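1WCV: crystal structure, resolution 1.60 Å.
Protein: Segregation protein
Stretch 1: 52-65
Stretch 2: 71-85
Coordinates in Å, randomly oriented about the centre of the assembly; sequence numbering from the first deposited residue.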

ATOM      1  N   GLY A  52     -14.956  12.912 -18.185  1.00 21.21           N
ATOM      2  CA  GLY A  52     -14.065  13.184 -17.072  1.00 22.32           C
ATOM      3  C   GLY A  52     -12.744  13.741 -17.554  1.00 23.25           C
ATOM      4  O   GLY A  52     -11.936  14.246 -16.772  1.00 24.63           O
ATOM      5  N   LEU A  53     -12.529  13.648 -18.859  1.00 22.42           N
ATOM      6  CA  LEU A  53     -11.306  14.132 -19.474  1.00 24.40           C
ATOM      7  C   LEU A  53     -11.546  15.394 -20.302  1.00 26.75           C
ATOM      8  O   LEU A  53     -10.649  15.867 -20.996  1.00 25.12           O
ATOM      9  CB  LEU A  53     -10.698  13.026 -20.335  1.00 23.02           C
ATOM     10  CG  LEU A  53     -10.089  11.875 -19.523  1.00 23.49           C
ATOM     11  CD1 LEU A  53      -9.603  10.778 -20.454  1.00 25.68           C
ATOM     12  CD2 LEU A  53      -8.939  12.412 -18.675  1.00 25.48           C
ATOM     13  N   GLY A  54     -12.759  15.932 -20.215  1.00 30.34           N
ATOM     14  CA  GLY A  54     -13.099  17.143 -20.944  1.00 37.33           C
ATOM     15  C   GLY A  54     -13.150  16.976 -22.452  1.00 41.88           C
ATOM     16  O   GLY A  54     -13.031  17.952 -23.193  1.00 41.49           O
ATOM     17  N   VAL A  55     -13.327  15.742 -22.909  1.00 44.35           N
ATOM     18  CA  VAL A  55     -13.390  15.468 -24.336  1.00 49.31           C
ATOM     19  C   VAL A  55     -14.828  15.472 -24.835  1.00 54.15           C
ATOM     20  O   VAL A  55     -15.748  15.048 -24.134  1.00 52.81           O
ATOM     21  CB  VAL A  55     -12.731  14.114 -24.672  1.00 48.74           C
ATOM     22  CG1 VAL A  55     -12.906  13.790 -26.151  1.00 45.66           C
ATOM     23  CG2 VAL A  55     -11.253  14.166 -24.316  1.00 47.40           C
ATOM     24  N   ARG A  56     -15.009  15.967 -26.053  1.00 59.79           N
ATOM     25  CA  ARG A  56     -16.322  16.047 -26.674  1.00 66.51           C
ATOM     26  C   ARG A  56     -16.170  15.725 -28.157  1.00 67.80           C
ATOM     27  O   ARG A  56     -15.964  16.620 -28.976  1.00 68.85           O
ATOM     28  CB  ARG A  56     -16.890  17.457 -26.491  1.00 71.54           C
ATOM     29  CG  ARG A  56     -18.255  17.682 -27.117  1.00 78.62           C
ATOM     30  CD  ARG A  56     -18.726  19.111 -26.882  1.00 84.76           C
ATOM     31  NE  ARG A  56     -20.021  19.381 -27.503  1.00 89.59           N
ATOM     32  CZ  ARG A  56     -20.248  19.345 -28.812  1.00 91.90           C
ATOM     33  NH1 ARG A  56     -21.461  19.605 -29.283  1.00 92.70           N
ATOM     34  NH2 ARG A  56     -19.265  19.049 -29.653  1.00 93.20           N
ATOM     35  N   ALA A  57     -16.263  14.442 -28.492  1.00 69.09           N
ATOM     36  CA  ALA A  57     -16.122  14.001 -29.875  1.00 70.86           C
ATOM     37  C   ALA A  57     -17.391  13.333 -30.387  1.00 71.41           C
ATOM     38  O   ALA A  57     -18.250  12.927 -29.606  1.00 71.62           O
ATOM     39  CB  ALA A  57     -14.945  13.040 -29.995  1.00 71.46           C
ATOM     40  N   GLU A  58     -17.501  13.225 -31.706  1.00 72.29           N
ATOM     41  CA  GLU A  58     -18.664  12.604 -32.323  1.00 72.84           C
ATOM     42  C   GLU A  58     -18.237  11.284 -32.955  1.00 70.41           C
ATOM     43  O   GLU A  58     -19.045  10.566 -33.541  1.00 70.18           O
ATOM     44  CB  GLU A  58     -19.263  13.538 -33.379  1.00 77.30           C
ATOM     45  CG  GLU A  58     -20.651  13.130 -33.857  1.00 82.84           C
ATOM     46  CD  GLU A  58     -21.311  14.192 -34.721  1.00 86.11           C
ATOM     47  OE1 GLU A  58     -22.456  13.968 -35.168  1.00 87.72           O
ATOM     48  OE2 GLU A  58     -20.686  15.250 -34.952  1.00 88.01           O
ATOM     49  N   ARG A  59     -16.952  10.980 -32.823  1.00 67.46           N
ATOM     50  CA  ARG A  59     -16.380   9.750 -33.351  1.00 64.59           C
ATOM     51  C   ARG A  59     -15.734   9.010 -32.186  1.00 60.97           C
ATOM     52  O   ARG A  59     -14.962   9.596 -31.427  1.00 59.97           O
ATOM     53  CB  ARG A  59     -15.330  10.070 -34.417  1.00 67.93           C
ATOM     54  CG  ARG A  59     -15.894  10.730 -35.667  1.00 71.21           C
ATOM     55  CD  ARG A  59     -14.789  11.283 -36.554  1.00 73.64           C
ATOM     56  NE  ARG A  59     -13.827  10.261 -36.960  1.00 75.46           N
ATOM     57  CZ  ARG A  59     -14.127   9.201 -37.703  1.00 76.67           C
ATOM     58  NH1 ARG A  59     -13.183   8.324 -38.021  1.00 76.76           N
ATOM     59  NH2 ARG A  59     -15.370   9.015 -38.126  1.00 77.45           N
ATOM     60  N   GLY A  60     -16.054   7.728 -32.040  1.00 57.12           N
ATOM     61  CA  GLY A  60     -15.489   6.964 -30.944  1.00 51.49           C
ATOM     62  C   GLY A  60     -15.273   5.486 -31.206  1.00 48.51           C
ATOM     63  O   GLY A  60     -15.029   5.060 -32.337  1.00 45.76           O
ATOM     64  N   VAL A  61     -15.364   4.701 -30.136  1.00 44.15           N
ATOM     65  CA  VAL A  61     -15.169   3.261 -30.206  1.00 41.29           C
ATOM     66  C   VAL A  61     -16.164   2.564 -31.130  1.00 39.79           C
ATOM     67  O   VAL A  61     -15.860   1.511 -31.693  1.00 37.69           O
ATOM     68  CB  VAL A  61     -15.267   2.629 -28.801  1.00 40.61           C
ATOM     69  CG1 VAL A  61     -14.162   3.170 -27.915  1.00 41.40           C
ATOM     70  CG2 VAL A  61     -16.613   2.937 -28.185  1.00 40.16           C
ATOM     71  N   TYR A  62     -17.348   3.147 -31.288  1.00 39.54           N
ATOM     72  CA  TYR A  62     -18.358   2.547 -32.153  1.00 44.55           C
ATOM     73  C   TYR A  62     -17.838   2.463 -33.577  1.00 44.58           C
ATOM     74  O   TYR A  62     -18.044   1.464 -34.265  1.00 45.00           O
ATOM     75  CB  TYR A  62     -19.649   3.368 -32.133  1.00 47.02           C
ATOM     76  CG  TYR A  62     -20.787   2.741 -32.921  1.00 51.85           C
ATOM     77  CD1 TYR A  62     -20.776   2.721 -34.318  1.00 54.24           C
ATOM     78  CD2 TYR A  62     -21.875   2.168 -32.266  1.00 54.39           C
ATOM     79  CE1 TYR A  62     -21.826   2.148 -35.043  1.00 56.71           C
ATOM     80  CE2 TYR A  62     -22.928   1.593 -32.977  1.00 56.55           C
ATOM     81  CZ  TYR A  62     -22.900   1.586 -34.362  1.00 57.17           C
ATOM     82  OH  TYR A  62     -23.952   1.027 -35.059  1.00 59.49           O
ATOM     83  N   HIS A  63     -17.162   3.520 -34.011  1.00 44.93           N
ATOM     84  CA  HIS A  63     -16.603   3.574 -35.351  1.00 44.51           C
ATOM     85  C   HIS A  63     -15.434   2.609 -35.486  1.00 45.80           C
ATOM     86  O   HIS A  63     -15.143   2.119 -36.577  1.00 46.21           O
ATOM     87  CB  HIS A  63     -16.164   5.000 -35.660  1.00 45.55           C
ATOM     88  CG  HIS A  63     -17.275   5.997 -35.565  1.00 46.52           C
ATOM     89  ND1 HIS A  63     -18.340   6.009 -36.439  1.00 47.58           N
ATOM     90  CD2 HIS A  63     -17.506   6.991 -34.676  1.00 46.97           C
ATOM     91  CE1 HIS A  63     -19.181   6.967 -36.092  1.00 47.34           C
ATOM     92  NE2 HIS A  63     -18.700   7.578 -35.025  1.00 49.82           N
ATOM     93  N   LEU A  64     -14.766   2.335 -34.370  1.00 43.14           N
ATOM     94  CA  LEU A  64     -13.645   1.405 -34.373  1.00 44.35           C
ATOM     95  C   LEU A  64     -14.201   0.032 -34.722  1.00 44.16           C
ATOM     96  O   LEU A  64     -13.630  -0.700 -35.530  1.00 43.20           O
ATOM     97  CB  LEU A  64     -12.986   1.350 -32.996  1.00 42.66           C
ATOM     98  CG  LEU A  64     -11.770   0.427 -32.906  1.00 43.12           C
ATOM     99  CD1 LEU A  64     -10.607   1.048 -33.671  1.00 42.73           C
ATOM    100  CD2 LEU A  64     -11.397   0.211 -31.449  1.00 43.58           C
ATOM    101  N   LEU A  65     -15.319  -0.313 -34.092  1.00 44.71           N
ATOM    102  CA  LEU A  65     -15.978  -1.588 -34.339  1.00 45.89           C
ATOM    103  C   LEU A  65     -16.669  -1.472 -35.689  1.00 48.02           C
ATOM    104  O   LEU A  65     -16.969  -2.472 -36.338  1.00 50.49           O
ATOM    105  CB  LEU A  65     -17.021  -1.864 -33.254  1.00 43.23           C
ATOM    106  CG  LEU A  65     -16.511  -1.882 -31.812  1.00 39.68           C
ATOM    107  CD1 LEU A  65     -17.690  -1.882 -30.851  1.00 37.36           C
ATOM    108  CD2 LEU A  65     -15.626  -3.096 -31.600  1.00 37.58           C
TER
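Stretch 2, residues 71-85: EGLVHPVDGFHLLPA

Stretch 1 turns at Leu53 and Gly54, is extended from Val55 to Ala57, departs from that conformation at Glu58, and after Gly60 enters a helix that includes Tyr62 to Leu65. Stretch 2 forms a β-hairpin: strands 75-77 and 80-83 are joined by a type I' turn from Val77 to Phe80, and paired by backbone hydrogen bonds between His75 and Leu82 and between Val77 and Phe80. The hairpin lies with its turn end near Leu53 (CA of Leu53 to CA of Val77, 7.5 Å) and its second strand leading back toward Gly60, where Gly60 CA is 4.8 Å from Pro84 CA. Here the backbones are joined by a single direct hydrogen bond, from Val61 N to Pro84 O (3.0 Å). Gly60 CA lies 3.1 Å from Pro84 O, and a CB on Gly60 would clash with it.

Side chains fill the space between. Leu53 CD1 meets Val77 CG1 at 4.1 Å and approaches the edge of the Phe80 ring, 4.0 Å from CE2. Val55 CG2 packs on Leu82 CD2 (3.7 Å), while Ala57 CB lies 3.3 Å from His75 NE2. A water hydrogen-bonds to His75 NE2 (3.2 Å) and donates a weak hydrogen bond to Arg56 O (3.0 Å). Farther along, Leu73 CD2 covers one face of the Arg59 guanidinium, 3.3 Å from NH1, and Leu64 CD2 reaches Leu83 CD1 at 3.4 Å.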

ATOM      1  N   GLU A  71      -5.931   5.100 -35.271  1.00 44.64           N
ATOM      2  CA  GLU A  71      -5.086   6.288 -35.322  1.00 45.28           C
ATOM      3  C   GLU A  71      -5.829   7.593 -35.566  1.00 43.69           C
ATOM      4  O   GLU A  71      -5.384   8.653 -35.124  1.00 44.84           O
ATOM      5  CB  GLU A  71      -3.999   6.117 -36.385  1.00 48.02           C
ATOM      6  CG  GLU A  71      -3.063   4.947 -36.132  1.00 53.73           C
ATOM      7  CD  GLU A  71      -1.825   4.989 -37.008  1.00 57.24           C
ATOM      8  OE1 GLU A  71      -1.011   5.921 -36.839  1.00 59.11           O
ATOM      9  OE2 GLU A  71      -1.667   4.095 -37.867  1.00 59.75           O
ATOM     10  N   GLY A  72      -6.956   7.522 -36.266  1.00 43.17           N
ATOM     11  CA  GLY A  72      -7.718   8.721 -36.553  1.00 41.99           C
ATOM     12  C   GLY A  72      -8.871   8.952 -35.597  1.00 42.98           C
ATOM     13  O   GLY A  72      -9.647   9.890 -35.771  1.00 41.18           O
ATOM     14  N   LEU A  73      -8.978   8.101 -34.580  1.00 42.31           N
ATOM     15  CA  LEU A  73     -10.050   8.214 -33.596  1.00 42.16           C
ATOM     16  C   LEU A  73      -9.561   8.615 -32.202  1.00 40.94           C
ATOM     17  O   LEU A  73     -10.317   9.181 -31.413  1.00 39.95           O
ATOM     18  CB  LEU A  73     -10.808   6.886 -33.504  1.00 42.37           C
ATOM     19  CG  LEU A  73     -11.633   6.486 -34.730  1.00 42.57           C
ATOM     20  CD1 LEU A  73     -12.105   5.045 -34.593  1.00 42.54           C
ATOM     21  CD2 LEU A  73     -12.816   7.431 -34.871  1.00 41.03           C
ATOM     22  N   VAL A  74      -8.300   8.322 -31.904  1.00 41.54           N
ATOM     23  CA  VAL A  74      -7.732   8.646 -30.599  1.00 42.35           C
ATOM     24  C   VAL A  74      -7.519  10.140 -30.373  1.00 42.57           C
ATOM     25  O   VAL A  74      -7.155  10.876 -31.293  1.00 40.85           O
ATOM     26  CB  VAL A  74      -6.381   7.926 -30.385  1.00 43.33           C
ATOM     27  CG1 VAL A  74      -6.583   6.423 -30.442  1.00 42.30           C
ATOM     28  CG2 VAL A  74      -5.375   8.371 -31.440  1.00 43.79           C
ATOM     29  N   HIS A  75      -7.757  10.575 -29.137  1.00 42.07           N
ATOM     30  CA  HIS A  75      -7.591  11.971 -28.735  1.00 41.94           C
ATOM     31  C   HIS A  75      -6.462  12.063 -27.710  1.00 41.02           C
ATOM     32  O   HIS A  75      -6.486  11.376 -26.690  1.00 37.68           O
ATOM     33  CB  HIS A  75      -8.868  12.505 -28.083  1.00 45.59           C
ATOM     34  CG  HIS A  75      -9.999  12.732 -29.038  1.00 49.40           C
ATOM     35  ND1 HIS A  75     -10.518  11.733 -29.832  1.00 50.93           N
ATOM     36  CD2 HIS A  75     -10.737  13.838 -29.295  1.00 50.34           C
ATOM     37  CE1 HIS A  75     -11.529  12.212 -30.535  1.00 51.90           C
ATOM     38  NE2 HIS A  75     -11.682  13.488 -30.227  1.00 51.17           N
ATOM     39  N   PRO A  76      -5.455  12.910 -27.965  1.00 38.89           N
ATOM     40  CA  PRO A  76      -4.363  13.021 -26.994  1.00 36.08           C
ATOM     41  C   PRO A  76      -4.815  13.799 -25.762  1.00 33.86           C
ATOM     42  O   PRO A  76      -5.436  14.857 -25.871  1.00 31.60           O
ATOM     43  CB  PRO A  76      -3.279  13.746 -27.783  1.00 38.37           C
ATOM     44  CG  PRO A  76      -4.086  14.674 -28.645  1.00 41.53           C
ATOM     45  CD  PRO A  76      -5.212  13.774 -29.135  1.00 40.64           C
ATOM     46  N   VAL A  77      -4.512  13.269 -24.585  1.00 32.13           N
ATOM     47  CA  VAL A  77      -4.898  13.928 -23.349  1.00 29.79           C
ATOM     48  C   VAL A  77      -3.964  13.552 -22.207  1.00 29.00           C
ATOM     49  O   VAL A  77      -3.616  12.381 -22.030  1.00 25.64           O
ATOM     50  CB  VAL A  77      -6.347  13.564 -22.959  1.00 33.84           C
ATOM     51  CG1 VAL A  77      -6.477  12.058 -22.783  1.00 33.37           C
ATOM     52  CG2 VAL A  77      -6.743  14.293 -21.683  1.00 34.79           C
ATOM     53  N   ASP A  78      -3.566  14.566 -21.442  1.00 28.27           N
ATOM     54  CA  ASP A  78      -2.678  14.417 -20.293  1.00 27.17           C
ATOM     55  C   ASP A  78      -1.583  13.366 -20.452  1.00 26.76           C
ATOM     56  O   ASP A  78      -1.349  12.563 -19.545  1.00 26.24           O
ATOM     57  CB  ASP A  78      -3.488  14.103 -19.031  1.00 28.92           C
ATOM     58  CG  ASP A  78      -2.654  14.216 -17.762  1.00 30.31           C
ATOM     59  OD1 ASP A  78      -2.988  13.554 -16.757  1.00 28.32           O
ATOM     60  OD2 ASP A  78      -1.665  14.979 -17.773  1.00 29.99           O
ATOM     61  N   GLY A  79      -0.918  13.363 -21.598  1.00 24.31           N
ATOM     62  CA  GLY A  79       0.160  12.414 -21.806  1.00 24.96           C
ATOM     63  C   GLY A  79      -0.200  11.048 -22.361  1.00 22.17           C
ATOM     64  O   GLY A  79       0.689  10.240 -22.610  1.00 22.06           O
ATOM     65  N   PHE A  80      -1.488  10.765 -22.536  1.00 23.52           N
ATOM     66  CA  PHE A  80      -1.882   9.479 -23.107  1.00 22.32           C
ATOM     67  C   PHE A  80      -2.929   9.657 -24.200  1.00 25.37           C
ATOM     68  O   PHE A  80      -3.276  10.780 -24.554  1.00 24.63           O
ATOM     69  CB  PHE A  80      -2.404   8.514 -22.028  1.00 21.66           C
ATOM     70  CG  PHE A  80      -3.551   9.050 -21.214  1.00 20.49           C
ATOM     71  CD1 PHE A  80      -3.322   9.881 -20.122  1.00 20.41           C
ATOM     72  CD2 PHE A  80      -4.865   8.698 -21.522  1.00 18.12           C
ATOM     73  CE1 PHE A  80      -4.377  10.355 -19.348  1.00 18.25           C
ATOM     74  CE2 PHE A  80      -5.931   9.166 -20.754  1.00 19.04           C
ATOM     75  CZ  PHE A  80      -5.690   9.994 -19.664  1.00 20.87           C
ATOM     76  N   HIS A  81      -3.416   8.549 -24.746  1.00 25.07           N
ATOM     77  CA  HIS A  81      -4.423   8.615 -25.799  1.00 28.01           C
ATOM     78  C   HIS A  81      -5.755   8.028 -25.352  1.00 26.79           C
ATOM     79  O   HIS A  81      -5.795   6.983 -24.710  1.00 26.59           O
ATOM     80  CB  HIS A  81      -3.935   7.877 -27.049  1.00 32.73           C
ATOM     81  CG  HIS A  81      -2.795   8.553 -27.748  1.00 39.46           C
ATOM     82  ND1 HIS A  81      -2.166   8.003 -28.844  1.00 41.73           N
ATOM     83  CD2 HIS A  81      -2.178   9.735 -27.514  1.00 42.99           C
ATOM     84  CE1 HIS A  81      -1.209   8.818 -29.254  1.00 45.22           C
ATOM     85  NE2 HIS A  81      -1.195   9.876 -28.464  1.00 43.19           N
ATOM     86  N   LEU A  82      -6.838   8.716 -25.698  1.00 24.47           N
ATOM     87  CA  LEU A  82      -8.190   8.280 -25.360  1.00 24.95           C
ATOM     88  C   LEU A  82      -9.020   7.952 -26.598  1.00 28.09           C
ATOM     89  O   LEU A  82      -9.067   8.730 -27.548  1.00 28.56           O
ATOM     90  CB  LEU A  82      -8.925   9.369 -24.577  1.00 22.40           C
ATOM     91  CG  LEU A  82     -10.443   9.163 -24.453  1.00 21.76           C
ATOM     92  CD1 LEU A  82     -10.749   8.156 -23.335  1.00 20.43           C
ATOM     93  CD2 LEU A  82     -11.122  10.489 -24.174  1.00 21.21           C
ATOM     94  N   LEU A  83      -9.658   6.785 -26.584  1.00 26.71           N
ATOM     95  CA  LEU A  83     -10.547   6.384 -27.669  1.00 28.26           C
ATOM     96  C   LEU A  83     -11.894   6.641 -26.998  1.00 28.31           C
ATOM     97  O   LEU A  83     -12.403   5.802 -26.261  1.00 27.89           O
ATOM     98  CB  LEU A  83     -10.379   4.900 -27.992  1.00 31.69           C
ATOM     99  CG  LEU A  83     -10.731   4.490 -29.425  1.00 37.72           C
ATOM    100  CD1 LEU A  83     -10.844   2.980 -29.499  1.00 36.80           C
ATOM    101  CD2 LEU A  83     -12.039   5.135 -29.856  1.00 41.43           C
ATOM    102  N   PRO A  84     -12.467   7.830 -27.223  1.00 27.98           N
ATOM    103  CA  PRO A  84     -13.743   8.253 -26.648  1.00 26.75           C
ATOM    104  C   PRO A  84     -14.990   7.437 -26.949  1.00 27.54           C
ATOM    105  O   PRO A  84     -15.024   6.617 -27.866  1.00 27.02           O
ATOM    106  CB  PRO A  84     -13.871   9.692 -27.138  1.00 29.39           C
ATOM    107  CG  PRO A  84     -13.230   9.633 -28.467  1.00 27.74           C
ATOM    108  CD  PRO A  84     -11.987   8.828 -28.198  1.00 30.21           C
ATOM    109  N   ALA A  85     -16.013   7.682 -26.138  1.00 29.60           N
ATOM    110  CA  ALA A  85     -17.299   7.027 -26.275  1.00 33.99           C
ATOM    111  C   ALA A  85     -18.311   8.128 -26.545  1.00 36.90           C
ATOM    112  O   ALA A  85     -18.146   9.261 -26.085  1.00 37.26           O
ATOM    113  CB  ALA A  85     -17.654   6.283 -24.993  1.00 34.66           C
TER
HETATM  114  O   HOH W   1     -13.123  16.246 -29.691  1.00 54.78           O